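Long-range contacts in replication protein B (Plasmid RSF1010, PDB 3H20), which acts as the primase of the plasmid, a nucleotidyltransferase for its exclusively leading-strand mode of replication: residues R21-V26 against N36-A41; N59-R64 against G144-F149; D222-E227 against A267-A272. All blocks are in the same frame, centred on the assembly; numbering follows the deposited sequence.

Contact 1 (R21-V26 against N36-A41); sequences RFDIGV and NREWSA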
ATOM      1  N   ARG A  21       6.162  -5.231  24.393  1.00 35.05           N
ATOM      2  CA  ARG A  21       6.432  -3.814  24.096  1.00 34.22           C
ATOM      3  C   ARG A  21       5.374  -3.202  23.164  1.00 33.50           C
ATOM      4  O   ARG A  21       4.811  -3.898  22.303  1.00 32.32           O
ATOM      5  CB  ARG A  21       7.839  -3.633  23.510  1.00 33.82           C
ATOM      6  CG  ARG A  21       8.986  -4.086  24.436  1.00 35.18           C
ATOM      7  CD  ARG A  21      10.368  -3.710  23.890  1.00 34.70           C
ATOM      8  NE  ARG A  21      10.664  -2.284  24.032  1.00 36.67           N
ATOM      9  CZ  ARG A  21      11.145  -1.709  25.133  1.00 36.95           C
ATOM     10  NH1 ARG A  21      11.405  -2.428  26.222  1.00 36.85           N
ATOM     11  NH2 ARG A  21      11.376  -0.405  25.141  1.00 38.61           N
ATOM     12  N   PHE A  22       5.132  -1.900  23.341  1.00 32.64           N
ATOM     13  CA  PHE A  22       4.070  -1.164  22.650  1.00 32.30           C
ATOM     14  C   PHE A  22       4.609   0.165  22.100  1.00 32.55           C
ATOM     15  O   PHE A  22       5.521   0.762  22.689  1.00 31.79           O
ATOM     16  CB  PHE A  22       2.942  -0.813  23.640  1.00 32.47           C
ATOM     17  CG  PHE A  22       2.258  -2.018  24.271  1.00 32.09           C
ATOM     18  CD1 PHE A  22       2.749  -2.582  25.447  1.00 32.50           C
ATOM     19  CD2 PHE A  22       1.117  -2.565  23.688  1.00 32.48           C
ATOM     20  CE1 PHE A  22       2.116  -3.684  26.036  1.00 33.18           C
ATOM     21  CE2 PHE A  22       0.471  -3.674  24.258  1.00 33.70           C
ATOM     22  CZ  PHE A  22       0.979  -4.230  25.446  1.00 33.63           C
ATOM     23  N   ASP A  23       4.031   0.633  20.995  1.00 31.92           N
ATOM     24  CA  ASP A  23       4.186   2.023  20.582  1.00 32.56           C
ATOM     25  C   ASP A  23       3.022   2.798  21.175  1.00 32.41           C
ATOM     26  O   ASP A  23       1.868   2.382  21.041  1.00 32.42           O
ATOM     27  CB  ASP A  23       4.139   2.169  19.058  1.00 32.66           C
ATOM     28  CG  ASP A  23       5.307   1.524  18.377  1.00 33.73           C
ATOM     29  OD1 ASP A  23       6.424   1.546  18.955  1.00 33.30           O
ATOM     30  OD2 ASP A  23       5.106   1.002  17.261  1.00 34.04           O
ATOM     31  N   ILE A  24       3.329   3.903  21.842  1.00 31.72           N
ATOM     32  CA  ILE A  24       2.303   4.825  22.312  1.00 31.72           C
ATOM     33  C   ILE A  24       2.387   6.085  21.453  1.00 31.83           C
ATOM     34  O   ILE A  24       3.460   6.668  21.293  1.00 31.86           O
ATOM     35  CB  ILE A  24       2.469   5.194  23.816  1.00 31.79           C
ATOM     36  CG1 ILE A  24       2.274   3.969  24.728  1.00 32.18           C
ATOM     37  CG2 ILE A  24       1.532   6.354  24.219  1.00 31.77           C
ATOM     38  CD1 ILE A  24       0.860   3.346  24.719  1.00 32.32           C
ATOM     39  N   GLY A  25       1.258   6.486  20.882  1.00 31.95           N
ATOM     40  CA  GLY A  25       1.206   7.709  20.076  1.00 31.81           C
ATOM     41  C   GLY A  25       0.405   8.798  20.772  1.00 32.37           C
ATOM     42  O   GLY A  25      -0.657   8.547  21.350  1.00 32.11           O
ATOM     43  N   VAL A  26       0.927  10.013  20.713  1.00 32.29           N
ATOM     44  CA  VAL A  26       0.291  11.171  21.320  1.00 32.99           C
ATOM     45  C   VAL A  26       0.147  12.247  20.232  1.00 32.87           C
ATOM     46  O   VAL A  26       1.147  12.724  19.683  1.00 33.01           O
ATOM     47  CB  VAL A  26       1.106  11.660  22.544  1.00 33.14           C
ATOM     48  CG1 VAL A  26       0.593  12.985  23.051  1.00 34.50           C
ATOM     49  CG2 VAL A  26       1.055  10.621  23.676  1.00 33.95           C
ATOM     50  N   ASN A  36       5.748   9.797  19.141  1.00 41.60           N
ATOM     51  CA  ASN A  36       5.684   8.341  19.240  1.00 40.80           C
ATOM     52  C   ASN A  36       6.788   7.833  20.162  1.00 39.83           C
ATOM     53  O   ASN A  36       7.954   8.191  19.986  1.00 39.18           O
ATOM     54  CB  ASN A  36       5.830   7.686  17.863  1.00 41.17           C
ATOM     55  CG  ASN A  36       4.913   8.298  16.812  1.00 42.33           C
ATOM     56  OD1 ASN A  36       5.252   9.303  16.171  1.00 43.16           O
ATOM     57  ND2 ASN A  36       3.757   7.685  16.623  1.00 43.28           N
ATOM     58  N   ARG A  37       6.418   7.019  21.151  1.00 38.45           N
ATOM     59  CA  ARG A  37       7.402   6.390  22.041  1.00 37.83           C
ATOM     60  C   ARG A  37       7.215   4.877  22.073  1.00 36.53           C
ATOM     61  O   ARG A  37       6.092   4.393  21.986  1.00 36.28           O
ATOM     62  CB  ARG A  37       7.295   6.934  23.475  1.00 38.31           C
ATOM     63  CG  ARG A  37       7.145   8.459  23.633  1.00 40.73           C
ATOM     64  CD  ARG A  37       8.281   9.252  23.020  1.00 44.01           C
ATOM     65  NE  ARG A  37       9.599   8.851  23.504  1.00 46.93           N
ATOM     66  CZ  ARG A  37      10.744   9.260  22.965  1.00 48.43           C
ATOM     67  NH1 ARG A  37      10.735  10.080  21.921  1.00 49.84           N
ATOM     68  NH2 ARG A  37      11.902   8.847  23.465  1.00 49.73           N
ATOM     69  N   GLU A  38       8.313   4.135  22.199  1.00 35.27           N
ATOM     70  CA  GLU A  38       8.238   2.686  22.389  1.00 34.39           C
ATOM     71  C   GLU A  38       8.602   2.326  23.828  1.00 33.11           C
ATOM     72  O   GLU A  38       9.683   2.692  24.316  1.00 32.42           O
ATOM     73  CB  GLU A  38       9.142   1.933  21.404  1.00 34.45           C
ATOM     74  CG  GLU A  38       8.949   0.408  21.457  1.00 35.26           C
ATOM     75  CD  GLU A  38      10.044  -0.355  20.728  1.00 36.47           C
ATOM     76  OE1 GLU A  38      10.195  -0.179  19.498  1.00 38.34           O
ATOM     77  OE2 GLU A  38      10.762  -1.132  21.393  1.00 40.92           O
ATOM     78  N   TRP A  39       7.695   1.598  24.480  1.00 31.89           N
ATOM     79  CA  TRP A  39       7.762   1.318  25.921  1.00 31.37           C
ATOM     80  C   TRP A  39       7.309  -0.107  26.258  1.00 30.40           C
ATOM     81  O   TRP A  39       6.360  -0.607  25.650  1.00 29.97           O
ATOM     82  CB  TRP A  39       6.817   2.273  26.671  1.00 31.67           C
ATOM     83  CG  TRP A  39       7.265   3.722  26.762  1.00 31.69           C
ATOM     84  CD1 TRP A  39       8.542   4.187  26.818  1.00 32.84           C
ATOM     85  CD2 TRP A  39       6.411   4.872  26.871  1.00 32.42           C
ATOM     86  NE1 TRP A  39       8.542   5.563  26.928  1.00 33.71           N
ATOM     87  CE2 TRP A  39       7.245   6.005  26.970  1.00 33.26           C
ATOM     88  CE3 TRP A  39       5.016   5.051  26.894  1.00 34.15           C
ATOM     89  CZ2 TRP A  39       6.737   7.311  27.075  1.00 33.42           C
ATOM     90  CZ3 TRP A  39       4.509   6.352  27.001  1.00 33.57           C
ATOM     91  CH2 TRP A  39       5.375   7.461  27.095  1.00 32.59           C
ATOM     92  N   SER A  40       7.946  -0.738  27.248  1.00 29.46           N
ATOM     93  CA  SER A  40       7.384  -1.962  27.849  1.00 29.17           C
ATOM     94  C   SER A  40       6.034  -1.632  28.496  1.00 29.04           C
ATOM     95  O   SER A  40       5.729  -0.458  28.729  1.00 28.57           O
ATOM     96  CB  SER A  40       8.340  -2.556  28.897  1.00 29.43           C
ATOM     97  OG  SER A  40       8.540  -1.656  29.976  1.00 29.03           O
ATOM     98  N   ALA A  41       5.224  -2.651  28.771  1.00 28.58           N
ATOM     99  CA  ALA A  41       3.990  -2.460  29.528  1.00 29.23           C
ATOM    100  C   ALA A  41       4.232  -1.717  30.858  1.00 29.22           C
ATOM    101  O   ALA A  41       3.473  -0.809  31.214  1.00 29.71           O
ATOM    102  CB  ALA A  41       3.283  -3.818  29.771  1.00 29.40           C
TER
HETATM  103  O   HOH W   1      11.924   1.756  26.454  1.00 41.29           O
HETATM  104  O   HOH W   2       8.251   0.236  17.705  1.00 29.34           O
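Arg21 and Glu38 meet in a salt bridge across one face of a beta hairpin, strands 21-28 and 34-40, which forms one side of a four-stranded antiparallel sheet in the N-terminal primase domain. NE of Arg21 lies 2.9 Å from OE2 of Glu38 and uses that oxygen's anti lone pair; the two side chains cross at about a right angle, their flat ends turned 65° apart. Glu38 reaches over because its CG stands anti to the backbone N (chi1 -173°) and the chain beyond stays extended. A water accepts from Arg21 NH2 and donates to Glu38 O. Next along this face, Asp23 and Glu38 bring like charges together, OD1 and OE1 being 4.2 Å apart; a second water donates to both and probably eases the repulsion, while OD2 of Asp23 makes salt bridges with Arg141 and Arg64.

Beneath these charges run the backbone bonds of two hydrogen-bonded pairs, Phe22 with Trp39 and Ile24 with Arg37; Ile24 N to Arg37 O measures 2.8 Å. The non-hydrogen-bonded pairs between and beside them add CA-H...O contacts, such as Glu38 CA to Phe22 O at 3.3 Å.

The face of Phe22, Ile24 and Trp39 is mostly apolar, as suits strands packed against helices 6-17 and 48-56. Ala41, first residue of the helix that Ser40 N-caps, is small enough to fit at the edge of the Phe22 ring, its CB 3.9 Å from CE1. Branched Ile24 crosses Trp39 at about a right angle, with CG1 3.7 Å from CE3 of the indole.

Contact 2 (N59-R64 against G144-F149); sequences NDVYIR and GRLAGF. With DPO (diphosphate), chain E.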
ATOM      1  N   ASN A  59      -4.393  16.376  23.669  1.00 30.53           N
ATOM      2  CA  ASN A  59      -3.822  15.252  22.906  1.00 30.68           C
ATOM      3  C   ASN A  59      -4.646  13.955  22.987  1.00 30.97           C
ATOM      4  O   ASN A  59      -5.065  13.549  24.082  1.00 31.07           O
ATOM      5  CB  ASN A  59      -2.384  14.964  23.379  1.00 30.75           C
ATOM      6  CG  ASN A  59      -1.411  16.095  23.054  1.00 31.59           C
ATOM      7  OD1 ASN A  59      -0.837  16.141  21.964  1.00 33.38           O
ATOM      8  ND2 ASN A  59      -1.222  17.009  23.999  1.00 30.58           N
ATOM      9  N   ASP A  60      -4.864  13.299  21.843  1.00 30.17           N
ATOM     10  CA  ASP A  60      -5.384  11.924  21.833  1.00 30.62           C
ATOM     11  C   ASP A  60      -4.244  10.922  22.064  1.00 30.51           C
ATOM     12  O   ASP A  60      -3.092  11.185  21.683  1.00 30.50           O
ATOM     13  CB  ASP A  60      -6.122  11.614  20.523  1.00 30.66           C
ATOM     14  CG  ASP A  60      -7.430  12.378  20.397  1.00 31.82           C
ATOM     15  OD1 ASP A  60      -8.398  12.030  21.108  1.00 33.74           O
ATOM     16  OD2 ASP A  60      -7.492  13.310  19.578  1.00 30.74           O
ATOM     17  N   VAL A  61      -4.572   9.805  22.714  1.00 30.43           N
ATOM     18  CA  VAL A  61      -3.597   8.786  23.110  1.00 30.66           C
ATOM     19  C   VAL A  61      -3.893   7.464  22.387  1.00 31.25           C
ATOM     20  O   VAL A  61      -4.988   6.895  22.517  1.00 31.68           O
ATOM     21  CB  VAL A  61      -3.583   8.558  24.653  1.00 30.81           C
ATOM     22  CG1 VAL A  61      -2.434   7.614  25.069  1.00 29.27           C
ATOM     23  CG2 VAL A  61      -3.484   9.901  25.411  1.00 31.02           C
ATOM     24  N   TYR A  62      -2.899   6.979  21.648  1.00 31.51           N
ATOM     25  CA  TYR A  62      -3.040   5.819  20.774  1.00 31.62           C
ATOM     26  C   TYR A  62      -2.056   4.716  21.158  1.00 32.53           C
ATOM     27  O   TYR A  62      -1.037   4.975  21.816  1.00 32.49           O
ATOM     28  CB  TYR A  62      -2.785   6.216  19.320  1.00 31.78           C
ATOM     29  CG  TYR A  62      -3.738   7.251  18.756  1.00 31.26           C
ATOM     30  CD1 TYR A  62      -4.948   6.871  18.173  1.00 31.93           C
ATOM     31  CD2 TYR A  62      -3.423   8.601  18.796  1.00 30.10           C
ATOM     32  CE1 TYR A  62      -5.827   7.826  17.638  1.00 31.75           C
ATOM     33  CE2 TYR A  62      -4.291   9.557  18.272  1.00 31.18           C
ATOM     34  CZ  TYR A  62      -5.487   9.162  17.696  1.00 31.47           C
ATOM     35  OH  TYR A  62      -6.338  10.121  17.188  1.00 31.34           O
ATOM     36  N   ILE A  63      -2.357   3.487  20.738  1.00 32.44           N
ATOM     37  CA  ILE A  63      -1.554   2.317  21.132  1.00 32.08           C
ATOM     38  C   ILE A  63      -1.569   1.240  20.043  1.00 32.52           C
ATOM     39  O   ILE A  63      -2.579   1.046  19.340  1.00 32.17           O
ATOM     40  CB  ILE A  63      -1.984   1.723  22.534  1.00 31.84           C
ATOM     41  CG1 ILE A  63      -0.995   0.638  22.997  1.00 31.07           C
ATOM     42  CG2 ILE A  63      -3.420   1.136  22.497  1.00 31.86           C
ATOM     43  CD1 ILE A  63      -1.268   0.080  24.392  1.00 32.10           C
ATOM     44  N   ARG A  64      -0.423   0.588  19.880  1.00 32.72           N
ATOM     45  CA  ARG A  64      -0.296  -0.594  19.029  1.00 33.70           C
ATOM     46  C   ARG A  64       0.887  -1.412  19.545  1.00 33.89           C
ATOM     47  O   ARG A  64       1.739  -0.874  20.268  1.00 33.26           O
ATOM     48  CB  ARG A  64      -0.081  -0.205  17.556  1.00 33.10           C
ATOM     49  CG  ARG A  64       1.232   0.544  17.278  1.00 34.08           C
ATOM     50  CD  ARG A  64       1.360   1.003  15.825  1.00 34.89           C
ATOM     51  NE  ARG A  64       2.611   1.736  15.630  1.00 37.42           N
ATOM     52  CZ  ARG A  64       2.876   2.568  14.627  1.00 40.58           C
ATOM     53  NH1 ARG A  64       1.987   2.792  13.665  1.00 40.75           N
ATOM     54  NH2 ARG A  64       4.056   3.185  14.581  1.00 41.70           N
ATOM     55  N   GLY A 144      -4.616   1.887  17.386  1.00 33.98           N
ATOM     56  CA  GLY A 144      -5.897   1.989  18.061  1.00 33.81           C
ATOM     57  C   GLY A 144      -5.865   2.961  19.223  1.00 33.83           C
ATOM     58  O   GLY A 144      -4.819   3.528  19.543  1.00 33.32           O
ATOM     59  N   ARG A 145      -7.016   3.155  19.859  1.00 33.19           N
ATOM     60  CA  ARG A 145      -7.111   4.029  21.022  1.00 33.52           C
ATOM     61  C   ARG A 145      -6.738   3.287  22.301  1.00 33.36           C
ATOM     62  O   ARG A 145      -7.056   2.108  22.462  1.00 32.66           O
ATOM     63  CB  ARG A 145      -8.522   4.608  21.143  1.00 33.06           C
ATOM     64  CG  ARG A 145      -8.909   5.542  20.009  1.00 36.04           C
ATOM     65  CD  ARG A 145      -8.079   6.816  20.035  1.00 39.88           C
ATOM     66  NE  ARG A 145      -8.729   7.909  19.318  1.00 41.67           N
ATOM     67  CZ  ARG A 145      -9.025   9.086  19.859  1.00 41.42           C
ATOM     68  NH1 ARG A 145      -9.618  10.023  19.130  1.00 40.48           N
ATOM     69  NH2 ARG A 145      -8.728   9.328  21.128  1.00 41.25           N
ATOM     70  N   LEU A 146      -6.061   3.985  23.208  1.00 33.13           N
ATOM     71  CA  LEU A 146      -5.815   3.465  24.547  1.00 33.36           C
ATOM     72  C   LEU A 146      -6.906   3.905  25.518  1.00 33.29           C
ATOM     73  O   LEU A 146      -7.211   5.093  25.626  1.00 33.24           O
ATOM     74  CB  LEU A 146      -4.446   3.918  25.056  1.00 32.78           C
ATOM     75  CG  LEU A 146      -4.036   3.418  26.442  1.00 35.57           C
ATOM     76  CD1 LEU A 146      -3.745   1.925  26.412  1.00 34.84           C
ATOM     77  CD2 LEU A 146      -2.835   4.191  26.961  1.00 31.32           C
ATOM     78  N   ALA A 147      -7.490   2.941  26.221  1.00 32.91           N
ATOM     79  CA  ALA A 147      -8.578   3.221  27.151  1.00 32.98           C
ATOM     80  C   ALA A 147      -8.091   4.051  28.334  1.00 32.76           C
ATOM     81  O   ALA A 147      -6.921   3.986  28.711  1.00 32.92           O
ATOM     82  CB  ALA A 147      -9.210   1.926  27.634  1.00 32.77           C
ATOM     83  N   GLY A 148      -8.997   4.830  28.916  1.00 32.48           N
ATOM     84  CA  GLY A 148      -8.692   5.591  30.142  1.00 32.14           C
ATOM     85  C   GLY A 148      -8.473   7.080  29.910  1.00 32.06           C
ATOM     86  O   GLY A 148      -8.097   7.813  30.841  1.00 31.88           O
ATOM     87  N   PHE A 149      -8.701   7.517  28.671  1.00 31.68           N
ATOM     88  CA  PHE A 149      -8.427   8.890  28.236  1.00 32.18           C
ATOM     89  C   PHE A 149      -9.625   9.476  27.495  1.00 32.56           C
ATOM     90  O   PHE A 149     -10.465   8.741  26.973  1.00 32.88           O
ATOM     91  CB  PHE A 149      -7.165   8.922  27.344  1.00 31.94           C
ATOM     92  CG  PHE A 149      -5.925   8.456  28.045  1.00 32.02           C
ATOM     93  CD1 PHE A 149      -5.230   9.312  28.910  1.00 31.12           C
ATOM     94  CD2 PHE A 149      -5.476   7.146  27.894  1.00 33.18           C
ATOM     95  CE1 PHE A 149      -4.093   8.872  29.590  1.00 32.24           C
ATOM     96  CE2 PHE A 149      -4.345   6.698  28.570  1.00 32.75           C
ATOM     97  CZ  PHE A 149      -3.649   7.565  29.417  1.00 31.83           C
TER
HETATM   98  P1  DPO E 327      -9.165   8.438  15.433  1.00 63.30           P
HETATM   99  O1  DPO E 327      -9.844   8.364  13.974  1.00 63.68           O
HETATM  100  O2  DPO E 327      -7.982   9.372  15.357  1.00 62.45           O
HETATM  101  O3  DPO E 327      -8.959   7.022  15.925  1.00 63.43           O
HETATM  102  O4  DPO E 327     -10.317   9.153  16.317  1.00 63.39           O
HETATM  103  P2  DPO E 327     -11.841   8.615  16.369  1.00 63.00           P
HETATM  104  O5  DPO E 327     -12.384   8.861  14.982  1.00 63.68           O
HETATM  105  O6  DPO E 327     -11.701   7.157  16.762  1.00 63.09           O
HETATM  106  O7  DPO E 327     -12.493   9.477  17.418  1.00 63.18           O
HETATM  107  O   HOH W   3      -7.464   7.127  23.672  1.00 20.17           O
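Tyr62 and Arg145 lie side by side and point the same way, the phenol ring and the guanidinium turned 51° apart. NE of Arg145 comes within 3.4 Å of Tyr62 CE1, and Tyr62 OH stands over one face of the guanidinium, toward its rim. At the guanidinium edge is the bound diphosphate: NH1 of Arg145 donates to its O4 over 3.0 Å in a nearly straight bond (170°), and Tyr62 OH donates to O2 over 2.6 Å. Asn151 and Lys153 complete the pocket. Arginine suits this place because its several N-H groups can serve two anions at once: NH2 also forms a salt bridge with Asp60 OD1, at 2.7 Å, meeting that oxygen from above the carboxylate plane. OD1 further accepts from the backbone of Arg152. An alanine in place of Arg145 would probably cost Asp60 this charge partner, leave diphosphate O4 without this donor, and set the Tyr62 ring freer to shift.

The pocket is built at the edge of a four-stranded antiparallel sheet, where the short strand 144-145 pairs with strand 59-65. Ile63 and Gly144 form a hydrogen-bonded pair; beyond it Leu146 N still reaches Val61 O, and a water bridges Val61 O and Leu146 O as the chain leaves the sheet.

The apolar side chains turn to the other side. CG2 of Val61 sits over the face of the Phe149 ring in a CH-pi contact, 4.0 Å from the centroid, while its CG1 meets Leu146 CD2. Ile63 crosses Leu146 obliquely, CD1 to CD1 at 3.7 Å, and helix 6-17 packs against both, with Gln13 touching each.

Contact 3 (D222-E227 against A267-A272); sequences DEYRSE and ASPALA
Tyr224 meets Ala267 and Ser268 in a small side-chain contact, partly buried, between helix 220-234 and the junction where helix 257-267 ends and the short helix 269-272 begins. No hydrogen bond joins the two segments; what they share is the packing of one long aromatic side chain against small residues. CG of Tyr224 stands anti to the backbone N (chi1 169°), and the ring extends from its helix toward the junction. CB of Ala267 lies at the ring's edge, near its plane, 3.7 Å from CE2. Alanine suits this site, since a methyl fits between two larger neighbours: the same CB is 3.8 Å from NH1 of Arg225. Arg225 is otherwise exposed, which a charged side chain tolerates.

At the far end of the ring, Tyr224 OH comes within 3.2 Å of Ser268 CB. These two residues have a partner in common, for Asp243 of helix 239-252 takes a hydrogen bond with Tyr224 OH through OD1 and one with Ser268 OG through OD2.

The setting is a bundle of helices, in keeping with the helix-bundle domain of this primase, and Tyr224 also touches Leu250 of helix 239-252 and Ala263 and Met264 of helix 257-267. Ser268 is the N-cap of the short helix. Its OG, anti to the backbone N (chi1 171°), accepts from Leu271 N over 3.0 Å at an N-H...O angle of 155°. Serine fits here because its short side chain can turn back to an N-H of the first turn, and Pro269 follows it readily, a first-turn position needing no N-H. Pro269 CD approaches Tyr224 OH only distantly, at 4.2 Å.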
ATOM      1  N   ASP A 222      16.503  -0.533 -28.328  1.00 41.15           N
ATOM      2  CA  ASP A 222      15.462  -1.471 -27.892  1.00 40.36           C
ATOM      3  C   ASP A 222      14.087  -1.013 -28.369  1.00 39.74           C
ATOM      4  O   ASP A 222      13.251  -1.827 -28.769  1.00 39.50           O
ATOM      5  CB  ASP A 222      15.452  -1.607 -26.364  1.00 40.32           C
ATOM      6  CG  ASP A 222      16.811  -1.984 -25.788  1.00 40.40           C
ATOM      7  OD1 ASP A 222      17.558  -2.768 -26.422  1.00 40.47           O
ATOM      8  OD2 ASP A 222      17.121  -1.499 -24.679  1.00 39.72           O
ATOM      9  N   GLU A 223      13.880   0.301 -28.316  1.00 39.11           N
ATOM     10  CA  GLU A 223      12.651   0.959 -28.743  1.00 38.86           C
ATOM     11  C   GLU A 223      12.422   0.775 -30.247  1.00 38.17           C
ATOM     12  O   GLU A 223      11.314   0.451 -30.685  1.00 37.87           O
ATOM     13  CB  GLU A 223      12.758   2.450 -28.411  1.00 38.95           C
ATOM     14  CG  GLU A 223      11.447   3.178 -28.216  1.00 39.72           C
ATOM     15  CD  GLU A 223      11.645   4.590 -27.690  1.00 39.60           C
ATOM     16  OE1 GLU A 223      12.514   4.776 -26.807  1.00 40.77           O
ATOM     17  OE2 GLU A 223      10.924   5.508 -28.147  1.00 40.34           O
ATOM     18  N   TYR A 224      13.483   0.979 -31.022  1.00 37.47           N
ATOM     19  CA  TYR A 224      13.455   0.788 -32.471  1.00 36.92           C
ATOM     20  C   TYR A 224      13.138  -0.664 -32.849  1.00 36.97           C
ATOM     21  O   TYR A 224      12.247  -0.917 -33.659  1.00 36.62           O
ATOM     22  CB  TYR A 224      14.779   1.252 -33.094  1.00 36.51           C
ATOM     23  CG  TYR A 224      14.962   0.865 -34.545  1.00 35.95           C
ATOM     24  CD1 TYR A 224      14.391   1.621 -35.573  1.00 36.28           C
ATOM     25  CD2 TYR A 224      15.721  -0.253 -34.890  1.00 35.75           C
ATOM     26  CE1 TYR A 224      14.562   1.260 -36.910  1.00 34.80           C
ATOM     27  CE2 TYR A 224      15.893  -0.621 -36.211  1.00 35.71           C
ATOM     28  CZ  TYR A 224      15.313   0.135 -37.213  1.00 35.52           C
ATOM     29  OH  TYR A 224      15.494  -0.246 -38.517  1.00 35.85           O
ATOM     30  N   ARG A 225      13.859  -1.607 -32.239  1.00 37.27           N
ATOM     31  CA  ARG A 225      13.672  -3.035 -32.504  1.00 37.66           C
ATOM     32  C   ARG A 225      12.258  -3.510 -32.161  1.00 37.84           C
ATOM     33  O   ARG A 225      11.681  -4.332 -32.879  1.00 37.89           O
ATOM     34  CB  ARG A 225      14.720  -3.860 -31.753  1.00 37.82           C
ATOM     35  CG  ARG A 225      16.153  -3.599 -32.210  1.00 38.73           C
ATOM     36  CD  ARG A 225      17.166  -3.994 -31.145  1.00 40.92           C
ATOM     37  NE  ARG A 225      17.393  -5.437 -31.102  1.00 41.96           N
ATOM     38  CZ  ARG A 225      18.335  -6.073 -31.797  1.00 43.23           C
ATOM     39  NH1 ARG A 225      19.157  -5.406 -32.601  1.00 43.72           N
ATOM     40  NH2 ARG A 225      18.455  -7.388 -31.688  1.00 43.35           N
ATOM     41  N   SER A 226      11.708  -2.983 -31.068  1.00 38.02           N
ATOM     42  CA  SER A 226      10.343  -3.297 -30.641  1.00 38.12           C
ATOM     43  C   SER A 226       9.308  -2.913 -31.705  1.00 38.03           C
ATOM     44  O   SER A 226       8.460  -3.729 -32.071  1.00 37.83           O
ATOM     45  CB  SER A 226      10.026  -2.601 -29.315  1.00 38.30           C
ATOM     46  OG  SER A 226       8.928  -3.219 -28.668  1.00 38.66           O
ATOM     47  N   GLU A 227       9.396  -1.678 -32.202  1.00 38.07           N
ATOM     48  CA  GLU A 227       8.503  -1.200 -33.261  1.00 38.16           C
ATOM     49  C   GLU A 227       8.662  -2.019 -34.547  1.00 37.64           C
ATOM     50  O   GLU A 227       7.667  -2.416 -35.161  1.00 37.48           O
ATOM     51  CB  GLU A 227       8.731   0.292 -33.553  1.00 38.57           C
ATOM     52  CG  GLU A 227       8.449   1.249 -32.383  1.00 40.86           C
ATOM     53  CD  GLU A 227       7.013   1.187 -31.867  1.00 43.53           C
ATOM     54  OE1 GLU A 227       6.077   1.046 -32.683  1.00 44.91           O
ATOM     55  OE2 GLU A 227       6.817   1.284 -30.635  1.00 45.03           O
ATOM     56  N   ALA A 267      20.796  -1.683 -36.452  1.00 32.65           N
ATOM     57  CA  ALA A 267      19.752  -2.713 -36.524  1.00 32.15           C
ATOM     58  C   ALA A 267      18.857  -2.738 -37.775  1.00 31.82           C
ATOM     59  O   ALA A 267      18.088  -3.680 -37.949  1.00 31.11           O
ATOM     60  CB  ALA A 267      18.883  -2.665 -35.252  1.00 32.40           C
ATOM     61  N   SER A 268      18.949  -1.721 -38.635  1.00 31.89           N
ATOM     62  CA  SER A 268      18.077  -1.638 -39.818  1.00 32.07           C
ATOM     63  C   SER A 268      18.443  -2.620 -40.924  1.00 32.65           C
ATOM     64  O   SER A 268      19.550  -2.558 -41.462  1.00 32.61           O
ATOM     65  CB  SER A 268      18.048  -0.217 -40.396  1.00 31.99           C
ATOM     66  OG  SER A 268      17.376  -0.199 -41.648  1.00 31.26           O
ATOM     67  N   PRO A 269      17.514  -3.528 -41.274  1.00 33.38           N
ATOM     68  CA  PRO A 269      17.747  -4.395 -42.431  1.00 33.74           C
ATOM     69  C   PRO A 269      17.813  -3.602 -43.738  1.00 33.97           C
ATOM     70  O   PRO A 269      18.631  -3.927 -44.594  1.00 34.17           O
ATOM     71  CB  PRO A 269      16.542  -5.343 -42.427  1.00 33.49           C
ATOM     72  CG  PRO A 269      15.498  -4.644 -41.632  1.00 34.41           C
ATOM     73  CD  PRO A 269      16.228  -3.822 -40.610  1.00 33.82           C
ATOM     74  N   ALA A 270      16.979  -2.567 -43.882  1.00 34.48           N
ATOM     75  CA  ALA A 270      17.001  -1.724 -45.085  1.00 35.43           C
ATOM     76  C   ALA A 270      18.356  -1.028 -45.275  1.00 36.00           C
ATOM     77  O   ALA A 270      18.830  -0.875 -46.406  1.00 36.15           O
ATOM     78  CB  ALA A 270      15.868  -0.695 -45.059  1.00 35.20           C
ATOM     79  N   LEU A 271      18.968  -0.615 -44.166  1.00 36.84           N
ATOM     80  CA  LEU A 271      20.276   0.040 -44.187  1.00 37.94           C
ATOM     81  C   LEU A 271      21.393  -0.905 -44.616  1.00 38.53           C
ATOM     82  O   LEU A 271      22.278  -0.510 -45.373  1.00 38.78           O
ATOM     83  CB  LEU A 271      20.612   0.643 -42.820  1.00 37.97           C
ATOM     84  CG  LEU A 271      22.011   1.261 -42.727  1.00 38.65           C
ATOM     85  CD1 LEU A 271      21.946   2.754 -42.972  1.00 38.98           C
ATOM     86  CD2 LEU A 271      22.667   0.952 -41.398  1.00 38.71           C
ATOM     87  N   ALA A 272      21.358  -2.143 -44.123  1.00 39.40           N
ATOM     88  CA  ALA A 272      22.380  -3.150 -44.456  1.00 40.16           C
ATOM     89  C   ALA A 272      22.533  -3.349 -45.965  1.00 40.71           C
ATOM     90  O   ALA A 272      23.588  -3.779 -46.443  1.00 40.61           O
ATOM     91  CB  ALA A 272      22.068  -4.471 -43.775  1.00 40.22           C
TER

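In the fold
Contacts 1 and 2 belong to one sheet, their centres about 11 Å apart: strands 21-28 and 59-65 are neighbours in it, joined by a probable hydrogen bond between Gly25 O and Tyr62 N and by the packing of Val26 on Asn59. Contact 2 is wholly buried and uses Arg145 and the Tyr62 hydroxyl to hold the diphosphate, whereas contact 1, at the outer hairpin, is partly buried and has exposed polar residues such as Glu38 on one face. Contact 3 lies apart in the helical region, its centre about 61 Å from that of contact 1 and about 64 Å from that of contact 2. Lacking strands and cross-segment hydrogen bonds, it relies on side-chain packing and a shared aspartate.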